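Local coordinates for uncharacterized protein (Pyrococcus horikoshii, PDB 1ZJJ) that is of unknown function but binds magnesium and is probably a phosphatase of the haloacid dehalogenase superfamily, at residues P165-G168 / S169-A173; I65-T68 / S69-T73; E24-E27 / F28-E31; T139-R143 / N144-F148. All coordinates share one frame; numbering follows the deposited sequence.

Contact 1: residues P165-G168 / S169-A173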
ATOM      1  N   PRO B 165       1.853   8.431  -6.647  1.00 18.37           N
ATOM      2  CA  PRO B 165       1.860   7.789  -5.328  1.00 17.05           C
ATOM      3  C   PRO B 165       3.002   8.340  -4.493  1.00 16.65           C
ATOM      4  O   PRO B 165       4.120   8.497  -4.991  1.00 17.36           O
ATOM      5  CB  PRO B 165       2.076   6.312  -5.656  1.00 17.91           C
ATOM      6  CG  PRO B 165       1.483   6.161  -6.994  1.00 17.14           C
ATOM      7  CD  PRO B 165       1.915   7.415  -7.715  1.00 16.88           C
ATOM      8  N   GLY B 166       2.724   8.624  -3.224  1.00 14.63           N
ATOM      9  CA  GLY B 166       3.749   9.150  -2.341  1.00 14.91           C
ATOM     10  C   GLY B 166       4.305   8.106  -1.385  1.00 14.26           C
ATOM     11  O   GLY B 166       3.924   6.938  -1.430  1.00 14.72           O
ATOM     12  N   ALA B 167       5.207   8.528  -0.507  1.00 16.73           N
ATOM     13  CA  ALA B 167       5.815   7.606   0.443  1.00 16.78           C
ATOM     14  C   ALA B 167       4.746   6.908   1.284  1.00 17.59           C
ATOM     15  O   ALA B 167       4.851   5.716   1.568  1.00 17.05           O
ATOM     16  CB  ALA B 167       6.795   8.355   1.344  1.00 18.35           C
ATOM     17  N   GLY B 168       3.714   7.655   1.664  1.00 15.51           N
ATOM     18  CA  GLY B 168       2.648   7.095   2.477  1.00 17.13           C
ATOM     19  C   GLY B 168       1.975   5.907   1.816  1.00 15.95           C
ATOM     20  O   GLY B 168       1.482   4.997   2.485  1.00 14.96           O
ATOM     21  N   SER B 169       1.963   5.930   0.488  1.00 16.06           N
ATOM     22  CA  SER B 169       1.368   4.878  -0.326  1.00 17.83           C
ATOM     23  C   SER B 169       2.181   3.602  -0.160  1.00 16.51           C
ATOM     24  O   SER B 169       1.631   2.514   0.001  1.00 16.26           O
ATOM     25  CB  SER B 169       1.378   5.305  -1.805  1.00 19.48           C
ATOM     26  OG  SER B 169       1.092   4.220  -2.666  1.00 26.99           O
ATOM     27  N   ILE B 170       3.500   3.753  -0.208  1.00 14.92           N
ATOM     28  CA  ILE B 170       4.402   2.616  -0.072  1.00 16.89           C
ATOM     29  C   ILE B 170       4.384   2.107   1.363  1.00 15.72           C
ATOM     30  O   ILE B 170       4.322   0.900   1.613  1.00 15.51           O
ATOM     31  CB  ILE B 170       5.835   3.018  -0.477  1.00 16.87           C
ATOM     32  CG1 ILE B 170       5.814   3.556  -1.906  1.00 14.57           C
ATOM     33  CG2 ILE B 170       6.778   1.818  -0.366  1.00 17.64           C
ATOM     34  CD1 ILE B 170       7.144   4.078  -2.415  1.00 13.64           C
ATOM     35  N   ILE B 171       4.421   3.042   2.309  1.00 15.45           N
ATOM     36  CA  ILE B 171       4.400   2.699   3.723  1.00 14.01           C
ATOM     37  C   ILE B 171       3.119   1.946   4.058  1.00 15.52           C
ATOM     38  O   ILE B 171       3.135   1.003   4.847  1.00 15.53           O
ATOM     39  CB  ILE B 171       4.505   3.973   4.606  1.00 15.17           C
ATOM     40  CG1 ILE B 171       5.916   4.556   4.497  1.00 16.74           C
ATOM     41  CG2 ILE B 171       4.169   3.648   6.058  1.00 13.60           C
ATOM     42  CD1 ILE B 171       6.039   5.973   5.009  1.00 17.12           C
ATOM     43  N   ALA B 172       2.011   2.348   3.441  1.00 15.37           N
ATOM     44  CA  ALA B 172       0.731   1.699   3.695  1.00 16.05           C
ATOM     45  C   ALA B 172       0.772   0.230   3.300  1.00 15.95           C
ATOM     46  O   ALA B 172       0.274  -0.627   4.031  1.00 16.10           O
ATOM     47  CB  ALA B 172      -0.384   2.417   2.935  1.00 16.65           C
ATOM     48  N   ALA B 173       1.361  -0.060   2.143  1.00 14.97           N
ATOM     49  CA  ALA B 173       1.471  -1.438   1.673  1.00 14.84           C
ATOM     50  C   ALA B 173       2.242  -2.290   2.683  1.00 16.83           C
ATOM     51  O   ALA B 173       1.841  -3.409   2.993  1.00 18.22           O
ATOM     52  CB  ALA B 173       2.168  -1.479   0.322  1.00 12.22           C
TER

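Contact 2: residues I65-T68 / S69-T73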
ATOM      1  N   ILE B  65      20.188  25.058   6.536  1.00 20.49           N
ATOM      2  CA  ILE B  65      18.871  25.343   7.088  1.00 20.21           C
ATOM      3  C   ILE B  65      17.777  24.595   6.327  1.00 18.62           C
ATOM      4  O   ILE B  65      16.591  24.864   6.503  1.00 20.57           O
ATOM      5  CB  ILE B  65      18.568  26.874   7.114  1.00 22.75           C
ATOM      6  CG1 ILE B  65      18.686  27.481   5.715  1.00 24.64           C
ATOM      7  CG2 ILE B  65      19.519  27.568   8.068  1.00 24.35           C
ATOM      8  CD1 ILE B  65      17.483  27.262   4.839  1.00 23.93           C
ATOM      9  N   ILE B  66      18.187  23.655   5.480  1.00 18.69           N
ATOM     10  CA  ILE B  66      17.246  22.841   4.707  1.00 17.81           C
ATOM     11  C   ILE B  66      17.099  21.471   5.373  1.00 18.92           C
ATOM     12  O   ILE B  66      18.029  20.664   5.363  1.00 20.26           O
ATOM     13  CB  ILE B  66      17.725  22.620   3.253  1.00 17.78           C
ATOM     14  CG1 ILE B  66      17.853  23.966   2.534  1.00 16.18           C
ATOM     15  CG2 ILE B  66      16.743  21.699   2.511  1.00 16.63           C
ATOM     16  CD1 ILE B  66      18.349  23.863   1.094  1.00 13.47           C
ATOM     17  N   ILE B  67      15.931  21.216   5.950  1.00 19.45           N
ATOM     18  CA  ILE B  67      15.671  19.949   6.628  1.00 19.37           C
ATOM     19  C   ILE B  67      14.760  19.064   5.792  1.00 19.49           C
ATOM     20  O   ILE B  67      13.627  19.432   5.488  1.00 17.84           O
ATOM     21  CB  ILE B  67      15.001  20.186   7.992  1.00 20.35           C
ATOM     22  CG1 ILE B  67      15.848  21.150   8.820  1.00 19.04           C
ATOM     23  CG2 ILE B  67      14.815  18.860   8.725  1.00 23.01           C
ATOM     24  CD1 ILE B  67      15.167  21.610  10.079  1.00 21.02           C
ATOM     25  N   THR B  68      15.271  17.896   5.423  1.00 16.82           N
ATOM     26  CA  THR B  68      14.518  16.937   4.631  1.00 16.83           C
ATOM     27  C   THR B  68      14.077  15.813   5.565  1.00 17.03           C
ATOM     28  O   THR B  68      14.667  15.621   6.636  1.00 16.35           O
ATOM     29  CB  THR B  68      15.388  16.325   3.525  1.00 17.48           C
ATOM     30  OG1 THR B  68      16.489  15.627   4.124  1.00 19.15           O
ATOM     31  CG2 THR B  68      15.934  17.415   2.605  1.00 19.73           C
ATOM     32  N   SER B  69      13.055  15.065   5.172  1.00 15.18           N
ATOM     33  CA  SER B  69      12.604  13.971   6.019  1.00 15.01           C
ATOM     34  C   SER B  69      13.746  12.967   6.180  1.00 13.77           C
ATOM     35  O   SER B  69      13.863  12.320   7.210  1.00 13.56           O
ATOM     36  CB  SER B  69      11.363  13.290   5.428  1.00 14.06           C
ATOM     37  OG  SER B  69      11.607  12.734   4.153  1.00 13.63           O
ATOM     38  N   GLY B  70      14.589  12.858   5.156  1.00 15.57           N
ATOM     39  CA  GLY B  70      15.713  11.936   5.215  1.00 15.50           C
ATOM     40  C   GLY B  70      16.698  12.328   6.299  1.00 14.05           C
ATOM     41  O   GLY B  70      17.216  11.478   7.023  1.00 17.42           O
ATOM     42  N   LEU B  71      16.971  13.623   6.403  1.00 14.55           N
ATOM     43  CA  LEU B  71      17.905  14.042   7.421  1.00 15.68           C
ATOM     44  C   LEU B  71      17.259  13.909   8.786  1.00 16.55           C
ATOM     45  O   LEU B  71      17.872  13.476   9.754  1.00 17.81           O
ATOM     46  CB  LEU B  71      18.275  15.502   7.159  1.00 15.64           C
ATOM     47  CG  LEU B  71      18.951  16.161   8.364  1.00 19.22           C
ATOM     48  CD1 LEU B  71      20.389  15.676   8.562  1.00 18.42           C
ATOM     49  CD2 LEU B  71      19.025  17.683   8.244  1.00 19.15           C
ATOM     50  N   ALA B  72      15.973  14.228   8.898  1.00 15.79           N
ATOM     51  CA  ALA B  72      15.251  14.051  10.155  1.00 14.65           C
ATOM     52  C   ALA B  72      15.239  12.576  10.570  1.00 15.72           C
ATOM     53  O   ALA B  72      15.312  12.255  11.759  1.00 15.14           O
ATOM     54  CB  ALA B  72      13.813  14.570  10.010  1.00 14.82           C
ATOM     55  N   THR B  73      15.140  11.684   9.586  1.00 15.20           N
ATOM     56  CA  THR B  73      15.124  10.251   9.861  1.00 15.23           C
ATOM     57  C   THR B  73      16.470   9.813  10.442  1.00 15.75           C
ATOM     58  O   THR B  73      16.513   9.093  11.436  1.00 16.10           O
ATOM     59  CB  THR B  73      14.807   9.439   8.577  1.00 15.71           C
ATOM     60  OG1 THR B  73      13.495   9.782   8.109  1.00 14.40           O
ATOM     61  CG2 THR B  73      14.849   7.948   8.856  1.00 15.97           C
TER

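Contact 3: residues E24-E27 / F28-E31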
ATOM      1  N   GLU B  24      12.902  38.570  -1.885  1.00 24.54           N
ATOM      2  CA  GLU B  24      12.702  39.722  -1.017  1.00 23.75           C
ATOM      3  C   GLU B  24      12.395  39.301   0.393  1.00 21.89           C
ATOM      4  O   GLU B  24      12.953  39.851   1.328  1.00 21.56           O
ATOM      5  CB  GLU B  24      11.576  40.638  -1.520  1.00 24.43           C
ATOM      6  CG  GLU B  24      12.006  41.569  -2.617  1.00 29.54           C
ATOM      7  CD  GLU B  24      11.781  40.995  -4.001  1.00 32.24           C
ATOM      8  OE1 GLU B  24      11.670  39.761  -4.169  1.00 32.33           O
ATOM      9  OE2 GLU B  24      11.707  41.803  -4.946  1.00 35.34           O
ATOM     10  N   LEU B  25      11.506  38.324   0.530  1.00 21.61           N
ATOM     11  CA  LEU B  25      11.139  37.807   1.837  1.00 21.30           C
ATOM     12  C   LEU B  25      12.384  37.337   2.576  1.00 21.43           C
ATOM     13  O   LEU B  25      12.643  37.767   3.694  1.00 20.86           O
ATOM     14  CB  LEU B  25      10.171  36.634   1.695  1.00 20.73           C
ATOM     15  CG  LEU B  25       9.875  35.883   3.010  1.00 19.11           C
ATOM     16  CD1 LEU B  25       9.340  36.843   4.075  1.00 18.75           C
ATOM     17  CD2 LEU B  25       8.871  34.780   2.736  1.00 21.02           C
ATOM     18  N   ILE B  26      13.147  36.451   1.944  1.00 22.30           N
ATOM     19  CA  ILE B  26      14.364  35.920   2.543  1.00 24.96           C
ATOM     20  C   ILE B  26      15.378  37.021   2.871  1.00 25.71           C
ATOM     21  O   ILE B  26      16.059  36.955   3.897  1.00 25.21           O
ATOM     22  CB  ILE B  26      15.017  34.861   1.617  1.00 25.49           C
ATOM     23  CG1 ILE B  26      14.054  33.688   1.409  1.00 26.42           C
ATOM     24  CG2 ILE B  26      16.316  34.364   2.228  1.00 28.49           C
ATOM     25  CD1 ILE B  26      13.613  33.010   2.704  1.00 27.59           C
ATOM     26  N   GLU B  27      15.486  38.033   2.014  1.00 27.01           N
ATOM     27  CA  GLU B  27      16.415  39.126   2.287  1.00 28.55           C
ATOM     28  C   GLU B  27      15.905  39.934   3.466  1.00 27.72           C
ATOM     29  O   GLU B  27      16.678  40.518   4.227  1.00 27.97           O
ATOM     30  CB  GLU B  27      16.578  40.046   1.069  1.00 33.11           C
ATOM     31  CG  GLU B  27      17.891  39.835   0.348  1.00 37.58           C
ATOM     32  CD  GLU B  27      19.021  39.537   1.318  1.00 39.99           C
ATOM     33  OE1 GLU B  27      19.333  40.399   2.170  1.00 41.70           O
ATOM     34  OE2 GLU B  27      19.587  38.426   1.234  1.00 43.67           O
ATOM     35  N   PHE B  28      14.587  39.951   3.619  1.00 25.95           N
ATOM     36  CA  PHE B  28      13.956  40.675   4.709  1.00 24.44           C
ATOM     37  C   PHE B  28      14.157  39.978   6.060  1.00 25.42           C
ATOM     38  O   PHE B  28      14.436  40.630   7.067  1.00 24.15           O
ATOM     39  CB  PHE B  28      12.457  40.828   4.434  1.00 22.97           C
ATOM     40  CG  PHE B  28      11.703  41.474   5.555  1.00 21.73           C
ATOM     41  CD1 PHE B  28      11.842  42.833   5.818  1.00 21.03           C
ATOM     42  CD2 PHE B  28      10.863  40.719   6.360  1.00 22.29           C
ATOM     43  CE1 PHE B  28      11.153  43.426   6.869  1.00 20.93           C
ATOM     44  CE2 PHE B  28      10.167  41.303   7.415  1.00 23.98           C
ATOM     45  CZ  PHE B  28      10.312  42.660   7.672  1.00 21.17           C
ATOM     46  N   LEU B  29      14.004  38.657   6.084  1.00 24.86           N
ATOM     47  CA  LEU B  29      14.167  37.914   7.328  1.00 25.31           C
ATOM     48  C   LEU B  29      15.575  38.104   7.897  1.00 25.93           C
ATOM     49  O   LEU B  29      15.756  38.237   9.110  1.00 27.96           O
ATOM     50  CB  LEU B  29      13.870  36.427   7.094  1.00 22.18           C
ATOM     51  CG  LEU B  29      12.455  36.156   6.575  1.00 22.28           C
ATOM     52  CD1 LEU B  29      12.244  34.661   6.401  1.00 22.70           C
ATOM     53  CD2 LEU B  29      11.436  36.735   7.556  1.00 20.12           C
ATOM     54  N   LYS B  30      16.564  38.126   7.014  1.00 28.09           N
ATOM     55  CA  LYS B  30      17.954  38.315   7.418  1.00 31.91           C
ATOM     56  C   LYS B  30      18.174  39.711   7.999  1.00 33.07           C
ATOM     57  O   LYS B  30      18.908  39.884   8.974  1.00 33.68           O
ATOM     58  CB  LYS B  30      18.867  38.096   6.215  1.00 32.54           C
ATOM     59  CG  LYS B  30      18.819  36.673   5.704  1.00 34.95           C
ATOM     60  CD  LYS B  30      19.634  36.467   4.444  1.00 36.33           C
ATOM     61  CE  LYS B  30      19.805  34.976   4.198  1.00 38.74           C
ATOM     62  NZ  LYS B  30      20.359  34.647   2.857  1.00 40.55           N
ATOM     63  N   GLU B  31      17.531  40.704   7.394  1.00 33.78           N
ATOM     64  CA  GLU B  31      17.635  42.089   7.842  1.00 33.66           C
ATOM     65  C   GLU B  31      17.051  42.245   9.246  1.00 33.38           C
ATOM     66  O   GLU B  31      17.593  42.970  10.082  1.00 33.69           O
ATOM     67  CB  GLU B  31      16.883  42.998   6.865  1.00 34.74           C
ATOM     68  CG  GLU B  31      16.825  44.471   7.261  1.00 35.49           C
ATOM     69  CD  GLU B  31      15.788  45.243   6.461  1.00 35.82           C
ATOM     70  OE1 GLU B  31      15.716  46.481   6.597  1.00 33.24           O
ATOM     71  OE2 GLU B  31      15.037  44.605   5.694  1.00 38.39           O
TER

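Contact 4: residues T139-R143 / N144-F148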
ATOM      1  N   THR B 139       9.320  -6.553   4.134  1.00 17.18           N
ATOM      2  CA  THR B 139       8.307  -7.240   4.918  1.00 17.35           C
ATOM      3  C   THR B 139       8.935  -8.363   5.744  1.00 18.42           C
ATOM      4  O   THR B 139       8.651  -8.505   6.936  1.00 18.88           O
ATOM      5  CB  THR B 139       7.207  -7.826   3.995  1.00 18.83           C
ATOM      6  OG1 THR B 139       6.469  -6.751   3.402  1.00 16.84           O
ATOM      7  CG2 THR B 139       6.256  -8.718   4.769  1.00 17.31           C
ATOM      8  N   LEU B 140       9.784  -9.161   5.107  1.00 18.68           N
ATOM      9  CA  LEU B 140      10.444 -10.261   5.802  1.00 18.53           C
ATOM     10  C   LEU B 140      11.272  -9.722   6.961  1.00 17.89           C
ATOM     11  O   LEU B 140      11.227 -10.259   8.065  1.00 19.79           O
ATOM     12  CB  LEU B 140      11.339 -11.046   4.835  1.00 19.58           C
ATOM     13  CG  LEU B 140      10.606 -11.918   3.805  1.00 20.37           C
ATOM     14  CD1 LEU B 140      11.586 -12.494   2.803  1.00 21.42           C
ATOM     15  CD2 LEU B 140       9.864 -13.030   4.526  1.00 19.58           C
ATOM     16  N   ALA B 141      12.006  -8.643   6.713  1.00 19.24           N
ATOM     17  CA  ALA B 141      12.847  -8.040   7.746  1.00 17.71           C
ATOM     18  C   ALA B 141      12.023  -7.465   8.900  1.00 17.66           C
ATOM     19  O   ALA B 141      12.292  -7.748  10.064  1.00 16.81           O
ATOM     20  CB  ALA B 141      13.720  -6.960   7.130  1.00 17.09           C
ATOM     21  N   ILE B 142      11.010  -6.661   8.581  1.00 17.17           N
ATOM     22  CA  ILE B 142      10.160  -6.076   9.619  1.00 16.72           C
ATOM     23  C   ILE B 142       9.478  -7.179  10.438  1.00 17.55           C
ATOM     24  O   ILE B 142       9.324  -7.048  11.658  1.00 16.21           O
ATOM     25  CB  ILE B 142       9.084  -5.157   9.010  1.00 17.18           C
ATOM     26  CG1 ILE B 142       9.751  -3.917   8.406  1.00 16.49           C
ATOM     27  CG2 ILE B 142       8.058  -4.778  10.079  1.00 18.32           C
ATOM     28  CD1 ILE B 142       8.804  -3.058   7.576  1.00 14.46           C
ATOM     29  N   ARG B 143       9.063  -8.254   9.765  1.00 18.67           N
ATOM     30  CA  ARG B 143       8.425  -9.383  10.444  1.00 20.03           C
ATOM     31  C   ARG B 143       9.421 -10.132  11.314  1.00 20.27           C
ATOM     32  O   ARG B 143       9.046 -10.852  12.240  1.00 22.49           O
ATOM     33  CB  ARG B 143       7.820 -10.348   9.419  1.00 21.75           C
ATOM     34  CG  ARG B 143       6.357 -10.116   9.239  1.00 22.80           C
ATOM     35  CD  ARG B 143       5.806 -10.827   8.055  1.00 23.83           C
ATOM     36  NE  ARG B 143       4.435 -10.392   7.860  1.00 25.71           N
ATOM     37  CZ  ARG B 143       3.428 -10.742   8.646  1.00 25.38           C
ATOM     38  NH1 ARG B 143       3.632 -11.543   9.681  1.00 27.07           N
ATOM     39  NH2 ARG B 143       2.214 -10.274   8.398  1.00 27.24           N
ATOM     40  N   ASN B 144      10.696  -9.967  10.998  1.00 21.89           N
ATOM     41  CA  ASN B 144      11.751 -10.616  11.763  1.00 21.86           C
ATOM     42  C   ASN B 144      12.198  -9.749  12.944  1.00 22.17           C
ATOM     43  O   ASN B 144      13.166 -10.069  13.644  1.00 23.08           O
ATOM     44  CB  ASN B 144      12.941 -10.917  10.860  1.00 22.60           C
ATOM     45  CG  ASN B 144      13.966 -11.811  11.530  1.00 25.20           C
ATOM     46  OD1 ASN B 144      13.620 -12.844  12.104  1.00 21.73           O
ATOM     47  ND2 ASN B 144      15.232 -11.428  11.444  1.00 23.97           N
ATOM     48  N   GLY B 145      11.487  -8.644  13.152  1.00 22.08           N
ATOM     49  CA  GLY B 145      11.805  -7.753  14.253  1.00 21.48           C
ATOM     50  C   GLY B 145      12.484  -6.443  13.889  1.00 21.04           C
ATOM     51  O   GLY B 145      12.785  -5.647  14.771  1.00 21.40           O
ATOM     52  N   ALA B 146      12.736  -6.210  12.605  1.00 19.46           N
ATOM     53  CA  ALA B 146      13.386  -4.971  12.193  1.00 16.88           C
ATOM     54  C   ALA B 146      12.467  -3.785  12.413  1.00 17.70           C
ATOM     55  O   ALA B 146      11.255  -3.897  12.239  1.00 18.70           O
ATOM     56  CB  ALA B 146      13.774  -5.047  10.728  1.00 18.60           C
ATOM     57  N   THR B 147      13.044  -2.648  12.788  1.00 17.29           N
ATOM     58  CA  THR B 147      12.257  -1.438  12.998  1.00 18.03           C
ATOM     59  C   THR B 147      11.617  -1.046  11.660  1.00 16.68           C
ATOM     60  O   THR B 147      12.229  -1.197  10.605  1.00 17.63           O
ATOM     61  CB  THR B 147      13.142  -0.267  13.481  1.00 16.84           C
ATOM     62  OG1 THR B 147      14.015  -0.720  14.526  1.00 21.12           O
ATOM     63  CG2 THR B 147      12.274   0.863  14.020  1.00 18.72           C
ATOM     64  N   PHE B 148      10.384  -0.559  11.712  1.00 15.12           N
ATOM     65  CA  PHE B 148       9.658  -0.136  10.520  1.00 15.29           C
ATOM     66  C   PHE B 148       9.590   1.390  10.622  1.00 14.80           C
ATOM     67  O   PHE B 148       8.841   1.930  11.436  1.00 14.61           O
ATOM     68  CB  PHE B 148       8.257  -0.769  10.535  1.00 14.88           C
ATOM     69  CG  PHE B 148       7.373  -0.399   9.362  1.00 15.04           C
ATOM     70  CD1 PHE B 148       7.859   0.324   8.275  1.00 16.30           C
ATOM     71  CD2 PHE B 148       6.037  -0.802   9.352  1.00 15.06           C
ATOM     72  CE1 PHE B 148       7.017   0.644   7.192  1.00 16.86           C
ATOM     73  CE2 PHE B 148       5.191  -0.490   8.280  1.00 16.60           C
ATOM     74  CZ  PHE B 148       5.678   0.231   7.201  1.00 15.86           C
TER

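Contact 1: residues P165-G168 / S169-A173
Ser169 opens the second half of this helical turn by folding back on Gly166: its N donates to Gly166 O over 2.9 Å, from well above the carbonyl plane. The hydroxyl is turned opposite the backbone N (chi1 167°), which lays OG beside the ring of Pro165, 3.8 Å from its CB, while OG itself bonds to Ala173 O of the second subunit. Ile170 N shares Gly166 O, though only through a weak bond. At Ile171 the regular helical pattern is established, its N reaching Ala167 O at 2.8 Å almost in line with the carbonyl. The same oxygen lies 3.3 Å from Ile171 CG1, and Ile171 CD1 comes to 4.4 Å from Ala167 CB; farther out, the side chain rests on Val124 of strand 121-124 and on Pro182. An alanine here would keep the backbone bond but is likely to open a gap between Ala167 and Val124. Ala172 N continues the series to Gly168 O (2.9 Å), and its small side chain packs on Val176 of the second subunit. These features belong to an N-terminal first turn, with Gly166 as N-cap between strand 162-165 and helix 167-178, a helix that packs against the other subunit.

Contact 2: residues I65-T68 / S69-T73
Thr68 and Leu71 carry most of this contact, with Ser69 between them making the turn from strand to helix. Thr68 OG1 accepts from Leu71 N at 3.1 Å with an N-H...O angle of 154°. The hydroxyl can do so because it is tucked between the backbone N and the carbonyl carbon (chi1 61°), facing the first helical turn, while CG2 sits opposite the carbonyl carbon. Thr68 O meanwhile receives Ala72 N, 3.0 Å away in a nearly straight bond. The side-chain bond to Leu71 N makes Thr68 the N-cap, while its carbonyl starts the regular helical bonding. Thr68 N, by contrast, is buried without a partner.

Leu71 packs beside the cap. Its CB lies 3.5 Å from Thr68 OG1, and its CD2 methyl runs back along the strand to meet Ile67 CG2 at 4.4 Å. This is a strand-to-helix turn at the edge of the parallel sheet typical of the haloacid dehalogenase Rossmann-like domain: strand 66-68 is outermost in this chain, and the N-to-C directions of the strand and the first helical turn differ by 76°, their axes passing 5.2 Å apart. Helices 47-56 and 190-199 cover the two isoleucines of the strand, Ile66 resting on Tyr50 and Ile67 on Val195.

The CB of Ser69 is directed away from the strand residues, and OG bonds to Asn41 O. The carbonyl oxygen of Ser69 is gripped twice by Thr73, whose OG1, at 2.7 Å from Ser69 O, and N approach from opposite faces of the carbonyl plane.

Contact 3: residues E24-E27 / F28-E31
The Phe28 ring approaches the preceding turn obliquely, with Leu25 O as its neighbour, and the closer touch is made by the methylene that carries it: Phe28 CB lies 3.2 Å from Leu25 O. With CG opposite the backbone N (chi1 176°), the ring swings outward from the helix and packs on Leu260 and Lys261 of helix 256-261. The chain of Glu27 bends at chi2, bringing its carboxylate OE2 to 3.8 Å from Lys30 CD. Glu27 OE2 and Lys30 NZ remain 4.2 Å apart, too far for a salt bridge, so any attraction between these charges is probably modest on this exposed side.

Helix 22-31 is amphipathic and packs against the Rossmann-like sheet of the haloacid dehalogenase fold, with Leu25, Ile26 and Leu29 facing strands 2-6 and 36-40. Leu25 and Leu29 cross obliquely, Leu25 CD1 standing 4.1 Å from Leu29 CG, and Leu29 continues onto Ile4 and Phe6. Ile26 CD1 meets Leu29 CD1 more loosely at 4.3 Å.

Lys30 passes its aliphatic chain over the preceding turn. CG comes to 3.3 Å from Ile26 O, and the extended remainder carries CE past Ile26 CG2. Underneath, each N-H bonds back to the carbonyl four residues earlier: Leu29 N to Leu25 O is 2.9 Å, whereas Lys30 N to Ile26 O is weak.

Contact 4: residues T139-R143 / N144-F148
Ala141 O is the pivot on which helix 132-143 stops. It accepts Ala146 N at 3.0 Å and Asn144 N from the other face of its carbonyl plane, while Gly145 N reaches back to Ile142 O (3.1 Å). Between these bonds Gly145 takes a positive phi of 106°, where a side chain would jam against the preceding carbonyl oxygen. The chain then reverses so that Ile142 CA offers a C-H to Ala146 O at 3.6 Å.

Among the side chains, Ala141 CB and Ala146 CB meet at 4.1 Å beneath the turn, and both lean on Val122. Ile142 reaches further, to the first residues of the strand. Its CG1 branch stands opposite the carbonyl carbon (chi1 -68°) and delivers CD1 over one face of the Phe148 ring, 3.8 Å from the centroid and 25° off the normal, a CH-pi contact displaced toward the rim near CG. A serine in place of Ile142 would probably leave this face of Phe148 without its methyl and the ring less firmly held. Asn144 OD1 bonds to Lys117 NZ, and Arg143 NH2 to Ala177 O of helix 167-178. The paired backbone bonds round a glycine of positive phi, in the left-handed region, define a Schellman motif, here closing the helix of the beta-alpha-beta unit formed by strand 121-124, helix 132-143 and strand 147-150.

How the contacts relate
Along the chain the order is contact 3, contact 2, contact 4, contact 1. Contact 2 includes the edge strand of the six-stranded parallel sheet beside the magnesium site, and contact 3 lies on a helix packed against that sheet; their centres are about 23 Å apart. Contacts 4 and 1 belong with the smaller four-stranded sheet, consistent with the cap domain of this family. Their centres are about 17 Å apart, yet they touch, Ile171 O lying 3.6 Å from Phe148 CZ. Contacts 3 and 4 are the most distant, about 46 Å between centres. Of these four, the two that touch the second subunit are those of the smaller-sheet half, while contact 2 lies about 7 Å from the spatial centre of the chain.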